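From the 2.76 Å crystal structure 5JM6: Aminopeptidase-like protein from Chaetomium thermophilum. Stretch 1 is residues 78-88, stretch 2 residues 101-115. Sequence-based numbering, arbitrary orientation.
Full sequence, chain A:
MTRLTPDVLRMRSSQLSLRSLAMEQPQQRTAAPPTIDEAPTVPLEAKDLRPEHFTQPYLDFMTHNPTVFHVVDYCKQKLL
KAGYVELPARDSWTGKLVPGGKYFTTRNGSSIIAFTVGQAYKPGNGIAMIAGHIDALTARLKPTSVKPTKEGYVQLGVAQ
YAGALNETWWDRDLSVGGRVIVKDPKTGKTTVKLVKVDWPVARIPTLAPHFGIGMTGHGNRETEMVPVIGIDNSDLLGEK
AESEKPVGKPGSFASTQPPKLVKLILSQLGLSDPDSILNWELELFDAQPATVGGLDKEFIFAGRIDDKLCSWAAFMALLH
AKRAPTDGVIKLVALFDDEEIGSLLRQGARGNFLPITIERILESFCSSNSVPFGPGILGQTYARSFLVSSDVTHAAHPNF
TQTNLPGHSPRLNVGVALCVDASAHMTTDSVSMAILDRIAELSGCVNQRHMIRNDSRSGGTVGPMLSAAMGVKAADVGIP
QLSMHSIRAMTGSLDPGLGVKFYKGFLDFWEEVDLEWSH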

ATOM      1  N   LYS A  78      45.545  -6.558 -41.800  1.00 36.66           N
ATOM      2  CA  LYS A  78      46.802  -6.742 -41.086  1.00 34.04           C
ATOM      3  C   LYS A  78      47.304  -8.177 -41.224  1.00 39.18           C
ATOM      4  O   LYS A  78      48.509  -8.410 -41.310  1.00 40.27           O
ATOM      5  N   LEU A  79      46.384  -9.138 -41.265  1.00 39.40           N
ATOM      6  CA  LEU A  79      46.768 -10.529 -41.487  1.00 35.33           C
ATOM      7  C   LEU A  79      47.379 -10.708 -42.874  1.00 35.63           C
ATOM      8  O   LEU A  79      48.361 -11.431 -43.036  1.00 33.54           O
ATOM      9  N   LEU A  80      46.807 -10.040 -43.871  1.00 36.13           N
ATOM     10  CA  LEU A  80      47.323 -10.137 -45.232  1.00 39.20           C
ATOM     11  C   LEU A  80      48.681  -9.450 -45.367  1.00 41.98           C
ATOM     12  O   LEU A  80      49.546  -9.915 -46.109  1.00 45.19           O
ATOM     13  N   LYS A  81      48.875  -8.354 -44.642  1.00 40.87           N
ATOM     14  CA  LYS A  81      50.140  -7.631 -44.701  1.00 40.23           C
ATOM     15  C   LYS A  81      51.247  -8.394 -43.976  1.00 40.35           C
ATOM     16  O   LYS A  81      52.431  -8.194 -44.253  1.00 40.56           O
ATOM     17  N   ALA A  82      50.854  -9.276 -43.061  1.00 40.51           N
ATOM     18  CA  ALA A  82      51.802 -10.101 -42.319  1.00 35.51           C
ATOM     19  C   ALA A  82      52.060 -11.442 -43.006  1.00 43.35           C
ATOM     20  O   ALA A  82      52.821 -12.267 -42.501  1.00 35.27           O
ATOM     21  N   GLY A  83      51.424 -11.658 -44.153  1.00 38.70           N
ATOM     22  CA  GLY A  83      51.660 -12.862 -44.932  1.00 33.99           C
ATOM     23  C   GLY A  83      50.742 -14.036 -44.643  1.00 37.65           C
ATOM     24  O   GLY A  83      51.105 -15.183 -44.903  1.00 39.10           O
ATOM     25  N   TYR A  84      49.559 -13.762 -44.102  1.00 39.29           N
ATOM     26  CA  TYR A  84      48.569 -14.814 -43.883  1.00 33.56           C
ATOM     27  C   TYR A  84      47.805 -15.112 -45.172  1.00 33.09           C
ATOM     28  O   TYR A  84      47.560 -14.220 -45.985  1.00 33.40           O
ATOM     29  N   VAL A  85      47.438 -16.376 -45.345  1.00 27.41           N
ATOM     30  CA  VAL A  85      46.692 -16.824 -46.514  1.00 26.07           C
ATOM     31  C   VAL A  85      45.239 -17.086 -46.131  1.00 30.22           C
ATOM     32  O   VAL A  85      44.969 -17.738 -45.127  1.00 30.68           O
ATOM     33  N   GLU A  86      44.305 -16.570 -46.923  1.00 28.20           N
ATOM     34  CA  GLU A  86      42.886 -16.750 -46.633  1.00 29.14           C
ATOM     35  C   GLU A  86      42.381 -18.098 -47.129  1.00 32.45           C
ATOM     36  O   GLU A  86      42.657 -18.490 -48.261  1.00 33.89           O
ATOM     37  N   LEU A  87      41.639 -18.807 -46.282  1.00 33.83           N
ATOM     38  CA  LEU A  87      41.039 -20.068 -46.695  1.00 32.77           C
ATOM     39  C   LEU A  87      39.534 -19.906 -46.880  1.00 35.00           C
ATOM     40  O   LEU A  87      38.782 -19.902 -45.905  1.00 32.88           O
ATOM     41  N   PRO A  88      39.087 -19.806 -48.142  1.00 34.20           N
ATOM     42  CA  PRO A  88      37.660 -19.642 -48.437  1.00 36.25           C
ATOM     43  C   PRO A  88      36.892 -20.920 -48.136  1.00 36.05           C
ATOM     44  O   PRO A  88      37.340 -21.999 -48.523  1.00 34.65           O
ATOM     45  N   GLY A 101      52.911 -22.567 -41.880  1.00 31.10           N
ATOM     46  CA  GLY A 101      51.974 -21.743 -42.624  1.00 29.59           C
ATOM     47  C   GLY A 101      51.121 -20.867 -41.727  1.00 34.49           C
ATOM     48  O   GLY A 101      50.976 -21.140 -40.536  1.00 31.35           O
ATOM     49  N   LYS A 102      50.561 -19.803 -42.296  1.00 32.23           N
ATOM     50  CA  LYS A 102      49.726 -18.875 -41.536  1.00 33.08           C
ATOM     51  C   LYS A 102      48.456 -18.555 -42.319  1.00 33.06           C
ATOM     52  O   LYS A 102      48.521 -18.165 -43.485  1.00 34.07           O
ATOM     53  N   TYR A 103      47.303 -18.723 -41.676  1.00 32.43           N
ATOM     54  CA  TYR A 103      46.029 -18.677 -42.387  1.00 33.37           C
ATOM     55  C   TYR A 103      44.935 -17.930 -41.626  1.00 33.00           C
ATOM     56  O   TYR A 103      45.087 -17.619 -40.444  1.00 32.22           O
ATOM     57  N   PHE A 104      43.843 -17.627 -42.324  1.00 31.36           N
ATOM     58  CA  PHE A 104      42.634 -17.121 -41.681  1.00 32.37           C
ATOM     59  C   PHE A 104      41.390 -17.441 -42.503  1.00 35.91           C
ATOM     60  O   PHE A 104      41.472 -17.679 -43.708  1.00 31.32           O
ATOM     61  N   THR A 105      40.239 -17.438 -41.839  1.00 31.97           N
ATOM     62  CA  THR A 105      38.965 -17.670 -42.509  1.00 37.94           C
ATOM     63  C   THR A 105      37.901 -16.730 -41.944  1.00 34.99           C
ATOM     64  O   THR A 105      37.982 -16.287 -40.798  1.00 35.06           O
ATOM     65  N   THR A 106      36.917 -16.428 -42.783  1.00 38.87           N
ATOM     66  CA  THR A 106      35.911 -15.418 -42.524  1.00 33.91           C
ATOM     67  C   THR A 106      34.509 -16.006 -42.653  1.00 40.61           C
ATOM     68  O   THR A 106      34.280 -16.909 -43.458  1.00 45.25           O
ATOM     69  N   ARG A 107      33.582 -15.516 -41.836  1.00 35.90           N
ATOM     70  CA  ARG A 107      32.178 -15.864 -41.979  1.00 33.82           C
ATOM     71  C   ARG A 107      31.325 -14.601 -41.847  1.00 39.38           C
ATOM     72  O   ARG A 107      31.397 -13.899 -40.838  1.00 38.14           O
ATOM     73  N   ASN A 108      30.555 -14.306 -42.895  1.00 42.56           N
ATOM     74  CA  ASN A 108      29.653 -13.150 -42.960  1.00 41.06           C
ATOM     75  C   ASN A 108      30.390 -11.810 -42.816  1.00 38.79           C
ATOM     76  O   ASN A 108      29.780 -10.759 -42.616  1.00 35.82           O
ATOM     77  N   GLY A 109      31.705 -11.828 -42.998  1.00 44.25           N
ATOM     78  CA  GLY A 109      32.494 -10.614 -42.880  1.00 35.62           C
ATOM     79  C   GLY A 109      32.486 -10.030 -41.475  1.00 39.95           C
ATOM     80  O   GLY A 109      33.023  -8.946 -41.255  1.00 37.68           O
ATOM     81  N   SER A 110      31.757 -10.671 -40.563  1.00 39.94           N
ATOM     82  CA  SER A 110      31.761 -10.319 -39.143  1.00 37.57           C
ATOM     83  C   SER A 110      32.434 -11.312 -38.177  1.00 35.96           C
ATOM     84  O   SER A 110      32.511 -11.045 -36.977  1.00 35.94           O
ATOM     85  N   SER A 111      32.885 -12.458 -38.680  1.00 33.89           N
ATOM     86  CA  SER A 111      33.559 -13.452 -37.843  1.00 31.41           C
ATOM     87  C   SER A 111      34.850 -13.889 -38.506  1.00 36.27           C
ATOM     88  O   SER A 111      34.888 -14.095 -39.717  1.00 35.22           O
ATOM     89  N   ILE A 112      35.910 -14.029 -37.720  1.00 34.72           N
ATOM     90  CA  ILE A 112      37.196 -14.392 -38.290  1.00 34.84           C
ATOM     91  C   ILE A 112      38.008 -15.291 -37.361  1.00 30.46           C
ATOM     92  O   ILE A 112      38.031 -15.103 -36.143  1.00 32.41           O
ATOM     93  N   ILE A 113      38.655 -16.286 -37.959  1.00 30.74           N
ATOM     94  CA  ILE A 113      39.537 -17.201 -37.250  1.00 28.98           C
ATOM     95  C   ILE A 113      40.901 -17.202 -37.924  1.00 29.97           C
ATOM     96  O   ILE A 113      41.011 -17.546 -39.097  1.00 32.80           O
ATOM     97  N   ALA A 114      41.933 -16.810 -37.184  1.00 29.14           N
ATOM     98  CA  ALA A 114      43.292 -16.785 -37.714  1.00 24.46           C
ATOM     99  C   ALA A 114      44.186 -17.725 -36.920  1.00 30.12           C
ATOM    100  O   ALA A 114      44.053 -17.834 -35.701  1.00 33.55           O
ATOM    101  N   PHE A 115      45.096 -18.408 -37.607  1.00 29.08           N
ATOM    102  CA  PHE A 115      45.973 -19.357 -36.934  1.00 29.13           C
ATOM    103  C   PHE A 115      47.308 -19.549 -37.642  1.00 31.80           C
ATOM    104  O   PHE A 115      47.428 -19.321 -38.847  1.00 30.12           O
TER

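The backbone fixes the frame in which the side chains pack. Val-85 pairs with Tyr-103 and Glu-86 with Phe-104 as parallel bridges, held by Val-85 N to Lys-102 O (2.8 Å), Phe-104 N to Val-85 O (3.0 Å) and Leu-87 N to Phe-104 O (2.8 Å). Strand alternation then sends Glu-86 and Phe-104 to one face of the sheet and Val-85 and Tyr-103 to the other. Together the stretches bury 755 Å², and the largest single share belongs to Phe-104, with 127 Å² covered.

Phe-104 adopts chi1 p (72°) with chi2 at -89°, a setting that brings the ring nearer to stretch 1. One ring face is covered by Glu-86, whose CB lies 3.4 Å from Phe-104 CZ; Glu-86 itself is extended, with chi1 and chi2 both t. At the ring edge, near its plane, lie Tyr-84 CB, 3.9 Å from Phe-104 CD1, and Leu-80 CD2, 3.9 Å from Phe-104 CE1. Leu-79 (m, t) points toward stretch 2 from the helix, and its CD1 serves three apolar neighbours: Phe-104 CB at 3.6 Å, Ala-114 CB at 3.6 Å and Ile-112 CD1 at 3.7 Å. One methyl thus links the helix to both strands of stretch 2.

Lys-102, with 94 Å² covered, combines apolar and polar contacts. Its CB sits 3.6 Å from the centroid of the Tyr-84 ring and only 10° off the ring normal, which identifies a CH-pi contact over the face. The chain continues m, t, m, t, and NZ donates a hydrogen bond to Ala-82 O (2.9 Å), a carbonyl just beyond the helix. Gly-83 follows with positive phi (92°) in a Schellman motif; a CB there would be jammed against the preceding carbonyl oxygen. The Tyr-84 ring (chi1 m, chi2 64°) also meets Tyr-103 O at its edge, 3.3 Å from Tyr-84 CD2.

Leu-87 and Tyr-84 each have 85 Å² covered. Leu-87 (m, t) places CD1 3.7 Å from Tyr-103 CB and 3.9 Å from Phe-115 CZ, bridging two aromatic residues on neighbouring strands. Tyr-103 (chi1 m) also packs against Val-85 (t), with Val-85 CB 3.8 Å from Tyr-103 CD1. The polar end of this cluster is Thr-105, whose m rotamer directs OG1 to donate to Leu-87 O at 2.9 Å. Together with the lysine ammonium, this hydroxyl supplies the side-chain hydrogen bonds across the interface; the remaining side-chain packing described here is predominantly apolar.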

ATOM      1  CB  LYS A  78      46.655  -6.354 -39.614  1.00 39.10           C
ATOM      2  CG  LYS A  78      46.210  -4.913 -39.417  1.00 37.12           C
ATOM      3  CD  LYS A  78      46.699  -4.357 -38.093  1.00 36.01           C
ATOM      4  CE  LYS A  78      47.155  -2.915 -38.240  1.00 41.17           C
ATOM      5  NZ  LYS A  78      47.692  -2.380 -36.959  1.00 48.01           N
ATOM      6  CB  LEU A  79      45.571 -11.465 -41.314  1.00 33.34           C
ATOM      7  CG  LEU A  79      45.060 -11.693 -39.890  1.00 32.10           C
ATOM      8  CD1 LEU A  79      43.774 -12.498 -39.920  1.00 29.37           C
ATOM      9  CD2 LEU A  79      46.110 -12.384 -39.032  1.00 28.79           C
ATOM     10  CB  LEU A  80      46.325  -9.545 -46.230  1.00 38.11           C
ATOM     11  CG  LEU A  80      45.086 -10.399 -46.516  1.00 32.47           C
ATOM     12  CD1 LEU A  80      44.033  -9.597 -47.260  1.00 29.90           C
ATOM     13  CD2 LEU A  80      45.459 -11.645 -47.303  1.00 31.45           C
ATOM     14  CB  LYS A  81      49.981  -6.228 -44.114  1.00 45.17           C
ATOM     15  CG  LYS A  81      49.216  -5.275 -45.020  1.00 50.44           C
ATOM     16  CD  LYS A  81      48.825  -4.001 -44.291  1.00 55.26           C
ATOM     17  CE  LYS A  81      47.795  -3.211 -45.085  1.00 64.67           C
ATOM     18  NZ  LYS A  81      47.318  -2.009 -44.347  1.00 63.79           N
ATOM     19  CB  ALA A  82      51.303 -10.326 -40.900  1.00 36.54           C
ATOM     20  CB  TYR A  84      47.591 -14.430 -42.767  1.00 28.50           C
ATOM     21  CG  TYR A  84      48.150 -14.559 -41.363  1.00 33.62           C
ATOM     22  CD1 TYR A  84      49.210 -13.766 -40.938  1.00 36.35           C
ATOM     23  CD2 TYR A  84      47.602 -15.457 -40.456  1.00 32.42           C
ATOM     24  CE1 TYR A  84      49.718 -13.876 -39.654  1.00 37.30           C
ATOM     25  CE2 TYR A  84      48.102 -15.574 -39.169  1.00 32.01           C
ATOM     26  CZ  TYR A  84      49.161 -14.780 -38.774  1.00 35.16           C
ATOM     27  OH  TYR A  84      49.664 -14.888 -37.497  1.00 30.76           O
ATOM     28  CB  VAL A  85      47.314 -18.101 -47.116  1.00 26.13           C
ATOM     29  CG1 VAL A  85      46.428 -18.675 -48.209  1.00 17.59           C
ATOM     30  CG2 VAL A  85      48.711 -17.813 -47.643  1.00 23.43           C
ATOM     31  CB  GLU A  86      42.057 -15.630 -47.265  1.00 29.78           C
ATOM     32  CG  GLU A  86      40.556 -15.835 -47.123  1.00 33.50           C
ATOM     33  CD  GLU A  86      39.746 -14.626 -47.548  1.00 37.89           C
ATOM     34  OE1 GLU A  86      38.527 -14.607 -47.273  1.00 53.14           O
ATOM     35  OE2 GLU A  86      40.320 -13.698 -48.155  1.00 42.85           O
ATOM     36  CB  LEU A  87      41.337 -21.156 -45.660  1.00 34.17           C
ATOM     37  CG  LEU A  87      42.819 -21.455 -45.426  1.00 33.71           C
ATOM     38  CD1 LEU A  87      43.020 -22.326 -44.196  1.00 30.70           C
ATOM     39  CD2 LEU A  87      43.413 -22.121 -46.651  1.00 34.28           C
ATOM     40  CB  PRO A  88      37.640 -19.324 -49.937  1.00 36.50           C
ATOM     41  CG  PRO A  88      39.039 -18.897 -50.267  1.00 37.46           C
ATOM     42  CD  PRO A  88      39.912 -19.694 -49.355  1.00 33.44           C
ATOM     43  CB  LYS A 102      50.506 -17.598 -41.206  1.00 34.37           C
ATOM     44  CG  LYS A 102      51.893 -17.867 -40.623  1.00 36.33           C
ATOM     45  CD  LYS A 102      52.645 -16.598 -40.254  1.00 39.00           C
ATOM     46  CE  LYS A 102      52.869 -15.697 -41.454  1.00 44.24           C
ATOM     47  NZ  LYS A 102      53.805 -14.587 -41.116  1.00 55.08           N
ATOM     48  CB  TYR A 103      45.559 -20.104 -42.693  1.00 30.49           C
ATOM     49  CG  TYR A 103      46.626 -20.967 -43.326  1.00 30.46           C
ATOM     50  CD1 TYR A 103      46.841 -20.948 -44.698  1.00 34.39           C
ATOM     51  CD2 TYR A 103      47.430 -21.793 -42.549  1.00 33.49           C
ATOM     52  CE1 TYR A 103      47.822 -21.731 -45.279  1.00 32.04           C
ATOM     53  CE2 TYR A 103      48.413 -22.578 -43.120  1.00 33.89           C
ATOM     54  CZ  TYR A 103      48.605 -22.544 -44.486  1.00 35.36           C
ATOM     55  OH  TYR A 103      49.583 -23.326 -45.057  1.00 39.23           O
ATOM     56  CB  PHE A 104      42.723 -15.610 -41.433  1.00 31.09           C
ATOM     57  CG  PHE A 104      42.617 -14.770 -42.680  1.00 38.22           C
ATOM     58  CD1 PHE A 104      43.749 -14.443 -43.408  1.00 37.27           C
ATOM     59  CD2 PHE A 104      41.389 -14.284 -43.108  1.00 36.06           C
ATOM     60  CE1 PHE A 104      43.658 -13.663 -44.547  1.00 34.47           C
ATOM     61  CE2 PHE A 104      41.293 -13.505 -44.248  1.00 36.35           C
ATOM     62  CZ  PHE A 104      42.429 -13.191 -44.964  1.00 34.81           C
ATOM     63  CB  THR A 105      38.533 -19.154 -42.386  1.00 35.72           C
ATOM     64  OG1 THR A 105      39.463 -19.968 -43.109  1.00 40.94           O
ATOM     65  CG2 THR A 105      37.138 -19.399 -42.958  1.00 37.01           C
ATOM     66  CB  THR A 106      36.100 -14.240 -43.503  1.00 37.71           C
ATOM     67  OG1 THR A 106      37.150 -13.392 -43.023  1.00 46.23           O
ATOM     68  CG2 THR A 106      34.827 -13.426 -43.681  1.00 38.16           C
ATOM     69  CB  ARG A 107      31.776 -16.916 -40.944  1.00 38.44           C
ATOM     70  CG  ARG A 107      30.459 -17.611 -41.240  1.00 38.88           C
ATOM     71  CD  ARG A 107      30.199 -18.752 -40.268  1.00 36.35           C
ATOM     72  NE  ARG A 107      30.916 -19.970 -40.636  1.00 40.29           N
ATOM     73  CZ  ARG A 107      30.675 -21.168 -40.111  1.00 37.43           C
ATOM     74  NH1 ARG A 107      29.731 -21.316 -39.192  1.00 36.51           N
ATOM     75  NH2 ARG A 107      31.378 -22.221 -40.507  1.00 33.59           N
ATOM     76  CB  ASN A 108      28.567 -13.311 -41.875  1.00 43.40           C
ATOM     77  CG  ASN A 108      27.597 -12.142 -41.806  1.00 49.31           C
ATOM     78  OD1 ASN A 108      26.783 -11.938 -42.704  1.00 52.91           O
ATOM     79  ND2 ASN A 108      27.676 -11.374 -40.722  1.00 45.72           N
ATOM     80  CB  SER A 110      30.325 -10.072 -38.691  1.00 36.71           C
ATOM     81  OG  SER A 110      29.530 -11.223 -38.891  1.00 39.92           O
ATOM     82  CB  SER A 111      32.669 -14.670 -37.587  1.00 35.40           C
ATOM     83  OG  SER A 111      31.915 -14.517 -36.399  1.00 45.04           O
ATOM     84  CB  ILE A 112      38.010 -13.127 -38.658  1.00 35.48           C
ATOM     85  CG1 ILE A 112      39.322 -13.505 -39.348  1.00 29.63           C
ATOM     86  CG2 ILE A 112      38.256 -12.254 -37.433  1.00 34.45           C
ATOM     87  CD1 ILE A 112      40.089 -12.319 -39.868  1.00 34.94           C
ATOM     88  CB  ILE A 113      38.975 -18.634 -37.231  1.00 25.98           C
ATOM     89  CG1 ILE A 113      37.661 -18.685 -36.450  1.00 22.83           C
ATOM     90  CG2 ILE A 113      39.992 -19.605 -36.646  1.00 25.69           C
ATOM     91  CD1 ILE A 113      36.928 -19.997 -36.592  1.00 23.81           C
ATOM     92  CB  ALA A 114      43.849 -15.372 -37.688  1.00 24.45           C
ATOM     93  CB  PHE A 115      45.269 -20.712 -36.776  1.00 26.54           C
ATOM     94  CG  PHE A 115      44.901 -21.369 -38.079  1.00 28.30           C
ATOM     95  CD1 PHE A 115      43.742 -21.012 -38.750  1.00 30.10           C
ATOM     96  CD2 PHE A 115      45.707 -22.356 -38.625  1.00 31.13           C
ATOM     97  CE1 PHE A 115      43.400 -21.618 -39.946  1.00 29.59           C
ATOM     98  CE2 PHE A 115      45.370 -22.967 -39.821  1.00 29.23           C
ATOM     99  CZ  PHE A 115      44.216 -22.596 -40.482  1.00 28.96           C
TER